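Long-range contacts in glycoside hydrolase (Streptococcus pneumoniae serotype 4, PDB 6ORH), which probably hydrolyses alpha-L-fucosidic linkages in host-derived glycans, as a glycoside hydrolase of family 29: residues S208-G213 against I250-E255; L223-N228 against R288-L293. The protein carries 2 engineered substitutions. One frame throughout, in Å; residues are numbered along the deposited sequence.

Contact 1 (S208-G213 against I250-E255); sequences SIRWIG and IFSIGE. With GAL (beta-D-galactopyranose), chain C.
Ile209 and Ile253 lie level with each other as neighbours in a parallel bridge, and backbone hydrogen bonds zip the two strands together around them. Ile253 N donates to Ser208 O, Arg210 N to Ile253 O at 2.8 Å, and Glu255 N to Arg210 O. At the end of the strand, the bond from Ile212 N to Glu255 O is long and weak at 3.4 Å.

Between the two segments, the side-chain hydrogen bonds come from Arg210. Its NH1 reaches Ser252 OG at 3.0 Å, with the hydroxyl almost exactly in the guanidinium plane, and makes a second, weak bond to Ser252 O. A chi1 of 70° sets CG between the backbone N and the carbonyl carbon, against Ser252 OG and Gly254 CA; the extended chain beyond carries the guanidinium over Gly254, whose CA sits 3.8 Å above its centre. NE and NH2 are held by the carbonyls of Leu241 and Trp224.

Strands 209-211 and 250-259 are parallel neighbours in the sheet of the catalytic TIM-barrel domain, and the axes of 209-211 and 253-255 are turned 46° to each other.

Van der Waals contacts fill in around the strands. Ile209 CG2 presses on Glu255 CB at 3.5 Å, while the carboxylate of Glu255 is bound by Tyr18 and Trp169. The methyl CD1 of Ile212 rests against the carbonyl oxygen of Gly254 at 3.5 Å.

At the strand end the contact opens into the glycan pocket. Galactose C5 lies 3.5 Å above the centre of the Trp211 indole, a CH-pi stack, and the backbone N of Gly213 lies over the opposite face, offset toward the rim.

Contact 2 (L223-N228 against R288-L293); sequences LWQKVN and RGTPLL
Gln225 reaches Thr290 with its carboxamide nitrogen, and this is the close-fitting part of the contact. Its NE2 donates to Thr290 OG1 at 3.0 Å, the hydroxyl oxygen lying near the amide plane, 14° out of it, and makes a second, weak bond to Gly289 O at 3.1 Å. A bend at chi2 (-76°) puts CD where the amide can bridge the gap between backbones whose CA atoms, Gln225 to Thr290, are 8.2 Å apart. Both polar ends have further partners on Gly254: Gln225 OE1 takes its backbone N-H, and Thr290 OG1 is hydrogen-bonded to its carbonyl. The amide is therefore held through both its oxygen and its nitrogen, which fixes its rotation. Beside it Leu223, crossing Thr290 at about a right angle, applies CD2 to Thr290 CB at 3.6 Å and, equally close, to Arg288 O.

Both segments belong to the TIM-barrel domain: 288-293 runs from a loop into strand 292-295, while the other segment ends just past the short strand 226-227, and the touching residues lie in the loops before each strand. Gln225 is the centre of an inverse gamma turn.

Between the Leu223 and Arg288 backbones the fit is looser. A water lies within hydrogen-bonding distance of both carbonyls, 2.9 Å from Leu223 O and 3.0 Å from Arg288 O. The Arg288 side chain leads away from the 223-228 segment, and its NH1 is bonded to the carbonyl of Ala219.

Both contacts are buried in the TIM-barrel domain, their centres about 6 Å apart, and strand 250-259 joins them: it pairs with 209-211 in contact 1 and also with 226-227 (antiparallel) and 292-295 (parallel), the strands that the segments of contact 2 reach. Contact 1 is true strand pairing, burying 476 Å² and carried largely by backbone bonds, whereas contact 2 buries 168 Å² and brings together loop residues through side chains and a water. Gly254 is the residue where the two meet. Contact 1 alone runs out to bound sugar, through Trp211; contact 2 stays among the loops behind it.

Contact 1 (S208-G213 against I250-E255)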
loop_
_atom_site.group_PDB
_atom_site.type_symbol
_atom_site.label_atom_id
_atom_site.label_comp_id
_atom_site.label_asym_id
_atom_site.label_seq_id
_atom_site.Cartn_x
_atom_site.Cartn_y
_atom_site.Cartn_z
ATOM N N SER A 208 11.874 -3.294 22.810
ATOM C CA SER A 208 11.196 -2.045 22.505
ATOM C C SER A 208 11.129 -1.763 21.011
ATOM O O SER A 208 10.295 -0.946 20.592
ATOM C CB SER A 208 11.835 -0.900 23.269
ATOM O OG SER A 208 13.267 -0.995 23.188
ATOM N N ILE A 209 12.019 -2.382 20.213
ATOM C CA ILE A 209 12.012 -2.251 18.757
ATOM C C ILE A 209 11.886 -3.637 18.119
ATOM O O ILE A 209 12.576 -4.549 18.540
ATOM C CB ILE A 209 13.274 -1.529 18.256
ATOM C CG1 ILE A 209 13.486 -0.195 18.995
ATOM C CG2 ILE A 209 13.193 -1.319 16.728
ATOM C CD1 ILE A 209 14.680 0.609 18.509
ATOM N N ARG A 210 11.026 -3.774 17.094
ATOM C CA ARG A 210 10.952 -4.989 16.290
ATOM C C ARG A 210 11.321 -4.651 14.844
ATOM O O ARG A 210 11.308 -3.487 14.428
ATOM C CB ARG A 210 9.518 -5.564 16.312
ATOM C CG ARG A 210 8.487 -4.724 15.542
ATOM C CD ARG A 210 7.148 -5.461 15.569
ATOM N NE ARG A 210 6.178 -4.758 14.713
ATOM C CZ ARG A 210 5.483 -3.699 15.104
ATOM N NH1 ARG A 210 5.637 -3.220 16.335
ATOM N NH2 ARG A 210 4.649 -3.118 14.228
ATOM N N TRP A 211 11.617 -5.699 14.074
ATOM C CA TRP A 211 11.761 -5.534 12.646
ATOM C C TRP A 211 10.394 -5.305 12.002
ATOM O O TRP A 211 9.422 -5.905 12.448
ATOM C CB TRP A 211 12.418 -6.812 12.133
ATOM C CG TRP A 211 12.795 -6.663 10.694
ATOM C CD1 TRP A 211 13.256 -5.552 10.049
ATOM C CD2 TRP A 211 12.715 -7.705 9.715
ATOM N NE1 TRP A 211 13.471 -5.828 8.724
ATOM C CE2 TRP A 211 13.151 -7.140 8.492
ATOM C CE3 TRP A 211 12.336 -9.048 9.756
ATOM C CZ2 TRP A 211 13.234 -7.892 7.315
ATOM C CZ3 TRP A 211 12.422 -9.794 8.589
ATOM C CH2 TRP A 211 12.843 -9.214 7.392
ATOM N N ILE A 212 10.325 -4.438 10.972
ATOM C CA ILE A 212 9.073 -4.198 10.252
ATOM C C ILE A 212 8.728 -5.365 9.318
ATOM O O ILE A 212 7.603 -5.429 8.808
ATOM C CB ILE A 212 9.103 -2.861 9.487
ATOM C CG1 ILE A 212 7.705 -2.385 9.062
ATOM C CG2 ILE A 212 10.025 -2.951 8.271
ATOM C CD1 ILE A 212 6.799 -1.982 10.243
ATOM N N GLY A 213 9.672 -6.284 9.076
ATOM C CA GLY A 213 9.405 -7.513 8.331
ATOM C C GLY A 213 9.852 -7.452 6.870
ATOM O O GLY A 213 9.663 -8.419 6.112
ATOM N N ILE A 250 2.512 -5.114 24.444
ATOM C CA ILE A 250 3.634 -4.217 24.689
ATOM C C ILE A 250 3.689 -3.203 23.552
ATOM O O ILE A 250 3.316 -3.517 22.424
ATOM C CB ILE A 250 4.996 -4.949 24.804
ATOM C CG1 ILE A 250 5.393 -5.578 23.465
ATOM C CG2 ILE A 250 4.936 -6.007 25.918
ATOM C CD1 ILE A 250 6.868 -6.051 23.352
ATOM N N PHE A 251 4.129 -1.973 23.892
ATOM C CA PHE A 251 4.399 -0.983 22.844
ATOM C C PHE A 251 5.696 -1.374 22.140
ATOM O O PHE A 251 6.701 -1.688 22.795
ATOM C CB PHE A 251 4.476 0.422 23.446
ATOM C CG PHE A 251 4.372 1.516 22.400
ATOM C CD1 PHE A 251 5.458 1.817 21.581
ATOM C CD2 PHE A 251 3.172 2.163 22.159
ATOM C CE1 PHE A 251 5.353 2.797 20.585
ATOM C CE2 PHE A 251 3.076 3.146 21.173
ATOM C CZ PHE A 251 4.163 3.471 20.386
ATOM N N SER A 252 5.652 -1.351 20.795
ATOM C CA SER A 252 6.762 -1.891 20.014
ATOM C C SER A 252 6.876 -1.041 18.747
ATOM O O SER A 252 5.882 -0.927 18.030
ATOM C CB SER A 252 6.423 -3.349 19.653
ATOM O OG SER A 252 7.360 -3.849 18.676
ATOM N N ILE A 253 8.059 -0.447 18.510
ATOM C CA ILE A 253 8.264 0.281 17.247
ATOM C C ILE A 253 8.698 -0.702 16.155
ATOM O O ILE A 253 9.736 -1.360 16.331
ATOM C CB ILE A 253 9.350 1.338 17.461
ATOM C CG1 ILE A 253 8.886 2.401 18.465
ATOM C CG2 ILE A 253 9.792 1.963 16.136
ATOM C CD1 ILE A 253 9.988 3.345 18.883
ATOM N N GLY A 254 7.953 -0.734 15.039
ATOM C CA GLY A 254 8.387 -1.512 13.863
ATOM C C GLY A 254 9.357 -0.669 13.026
ATOM O O GLY A 254 8.945 0.086 12.140
ATOM N N GLU A 255 10.646 -0.782 13.343
ATOM C CA GLU A 255 11.670 0.054 12.709
ATOM C C GLU A 255 11.827 -0.348 11.239
ATOM O O GLU A 255 11.981 -1.523 10.926
ATOM C CB GLU A 255 12.978 -0.201 13.463
ATOM C CG GLU A 255 14.093 0.756 13.099
ATOM C CD GLU A 255 15.318 0.437 13.938
ATOM O OE1 GLU A 255 15.869 -0.650 13.726
ATOM O OE2 GLU A 255 15.712 1.274 14.779
HETATM C C1 GAL C . 16.551 -10.245 8.737
HETATM C C2 GAL C . 16.326 -11.055 10.033
HETATM C C3 GAL C . 15.606 -10.211 11.094
HETATM C C4 GAL C . 16.191 -8.799 11.209
HETATM C C5 GAL C . 16.249 -8.196 9.799
HETATM C C6 GAL C . 16.793 -6.788 9.759
HETATM O O2 GAL C . 15.510 -12.199 9.736
HETATM O O3 GAL C . 15.624 -10.902 12.376
HETATM O O4 GAL C . 17.530 -8.823 11.782
HETATM O O5 GAL C . 17.179 -8.998 9.031
HETATM O O6 GAL C . 16.588 -6.242 8.428
#

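Contact 2 (L223-N228 against R288-L293)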
loop_
_atom_site.group_PDB
_atom_site.type_symbol
_atom_site.label_atom_id
_atom_site.label_comp_id
_atom_site.label_asym_id
_atom_site.label_seq_id
_atom_site.Cartn_x
_atom_site.Cartn_y
_atom_site.Cartn_z
ATOM N N LEU A 223 -0.617 0.187 10.737
ATOM C CA LEU A 223 0.566 -0.068 11.557
ATOM C C LEU A 223 0.218 0.203 13.012
ATOM O O LEU A 223 0.181 1.365 13.446
ATOM C CB LEU A 223 1.793 0.756 11.119
ATOM C CG LEU A 223 3.013 0.573 12.054
ATOM C CD1 LEU A 223 3.521 -0.873 12.047
ATOM C CD2 LEU A 223 4.151 1.564 11.750
ATOM N N TRP A 224 -0.033 -0.883 13.760
ATOM C CA TRP A 224 -0.124 -0.820 15.213
ATOM C C TRP A 224 1.283 -0.950 15.792
ATOM O O TRP A 224 2.002 -1.921 15.481
ATOM C CB TRP A 224 -1.034 -1.958 15.719
ATOM C CG TRP A 224 -2.428 -1.841 15.186
ATOM C CD1 TRP A 224 -3.025 -2.502 14.140
ATOM C CD2 TRP A 224 -3.427 -0.960 15.733
ATOM N NE1 TRP A 224 -4.335 -2.087 13.988
ATOM C CE2 TRP A 224 -4.596 -1.150 14.965
ATOM C CE3 TRP A 224 -3.404 -0.017 16.782
ATOM C CZ2 TRP A 224 -5.755 -0.404 15.199
ATOM C CZ3 TRP A 224 -4.571 0.683 17.051
ATOM C CH2 TRP A 224 -5.718 0.470 16.272
ATOM N N GLN A 225 1.703 0.051 16.574
ATOM C CA GLN A 225 3.029 0.010 17.190
ATOM C C GLN A 225 2.936 -0.752 18.510
ATOM O O GLN A 225 3.192 -0.205 19.585
ATOM C CB GLN A 225 3.562 1.440 17.386
ATOM C CG GLN A 225 3.832 2.150 16.068
ATOM C CD GLN A 225 5.094 1.691 15.375
ATOM O OE1 GLN A 225 5.361 0.499 15.191
ATOM N NE2 GLN A 225 5.918 2.652 14.958
ATOM N N LYS A 226 2.541 -2.020 18.406
ATOM C CA LYS A 226 2.336 -2.881 19.576
ATOM C C LYS A 226 2.244 -4.318 19.062
ATOM O O LYS A 226 1.756 -4.544 17.946
ATOM C CB LYS A 226 1.071 -2.483 20.379
ATOM C CG LYS A 226 -0.238 -2.377 19.603
ATOM C CD LYS A 226 -1.412 -2.066 20.556
ATOM C CE LYS A 226 -2.737 -1.896 19.832
ATOM N NZ LYS A 226 -3.865 -1.663 20.796
ATOM N N VAL A 227 2.677 -5.271 19.904
ATOM C CA VAL A 227 2.651 -6.699 19.580
ATOM C C VAL A 227 2.518 -7.467 20.885
ATOM O O VAL A 227 2.684 -6.907 21.946
ATOM C CB VAL A 227 3.957 -7.138 18.881
ATOM C CG1 VAL A 227 4.086 -6.601 17.449
ATOM C CG2 VAL A 227 5.201 -6.855 19.710
ATOM N N ASN A 228 2.246 -8.777 20.770
ATOM C CA ASN A 228 2.370 -9.719 21.860
ATOM C C ASN A 228 3.705 -10.444 21.682
ATOM O O ASN A 228 3.932 -11.023 20.621
ATOM C CB ASN A 228 1.183 -10.680 21.783
ATOM C CG ASN A 228 1.179 -11.638 22.952
ATOM O OD1 ASN A 228 2.241 -12.031 23.436
ATOM N ND2 ASN A 228 -0.013 -12.006 23.418
ATOM N N ARG A 288 4.035 6.711 7.920
ATOM C CA ARG A 288 3.089 5.757 8.512
ATOM C C ARG A 288 3.346 5.610 10.008
ATOM O O ARG A 288 2.796 4.706 10.668
ATOM C CB ARG A 288 3.101 4.424 7.766
ATOM C CG ARG A 288 2.402 4.547 6.415
ATOM C CD ARG A 288 2.430 3.242 5.652
ATOM N NE ARG A 288 1.593 3.416 4.472
ATOM C CZ ARG A 288 1.162 2.437 3.693
ATOM N NH1 ARG A 288 1.505 1.166 3.905
ATOM N NH2 ARG A 288 0.327 2.736 2.707
ATOM N N GLY A 289 4.141 6.518 10.568
ATOM C CA GLY A 289 4.253 6.580 12.021
ATOM C C GLY A 289 5.416 5.746 12.573
ATOM O O GLY A 289 5.434 5.456 13.767
ATOM N N THR A 290 6.417 5.461 11.741
ATOM C CA THR A 290 7.553 4.715 12.291
ATOM C C THR A 290 8.868 5.292 11.760
ATOM O O THR A 290 8.899 5.843 10.669
ATOM C CB THR A 290 7.387 3.217 11.989
ATOM O OG1 THR A 290 8.125 2.472 12.967
ATOM C CG2 THR A 290 7.851 2.829 10.604
ATOM N N PRO A 291 10.001 5.120 12.478
ATOM C CA PRO A 291 11.266 5.658 12.000
ATOM C C PRO A 291 11.825 4.932 10.789
ATOM O O PRO A 291 11.631 3.727 10.590
ATOM C CB PRO A 291 12.231 5.503 13.193
ATOM C CG PRO A 291 11.319 5.341 14.395
ATOM C CD PRO A 291 10.120 4.590 13.847
ATOM N N LEU A 292 12.546 5.735 9.977
ATOM C CA LEU A 292 13.312 5.232 8.855
ATOM C C LEU A 292 14.762 5.113 9.295
ATOM O O LEU A 292 15.273 6.103 9.833
ATOM C CB LEU A 292 13.160 6.231 7.698
ATOM C CG LEU A 292 14.074 5.946 6.503
ATOM C CD1 LEU A 292 13.735 4.590 5.901
ATOM C CD2 LEU A 292 13.942 7.051 5.446
ATOM N N LEU A 293 15.314 3.886 9.164
ATOM C CA LEU A 293 16.725 3.620 9.435
ATOM C C LEU A 293 17.403 3.319 8.102
ATOM O O LEU A 293 17.276 2.221 7.555
ATOM C CB LEU A 293 16.824 2.459 10.442
ATOM C CG LEU A 293 18.238 1.903 10.684
ATOM C CD1 LEU A 293 19.184 2.977 11.222
ATOM C CD2 LEU A 293 18.173 0.712 11.642
HETATM O O HOH W 1 1.686 3.847 13.302
#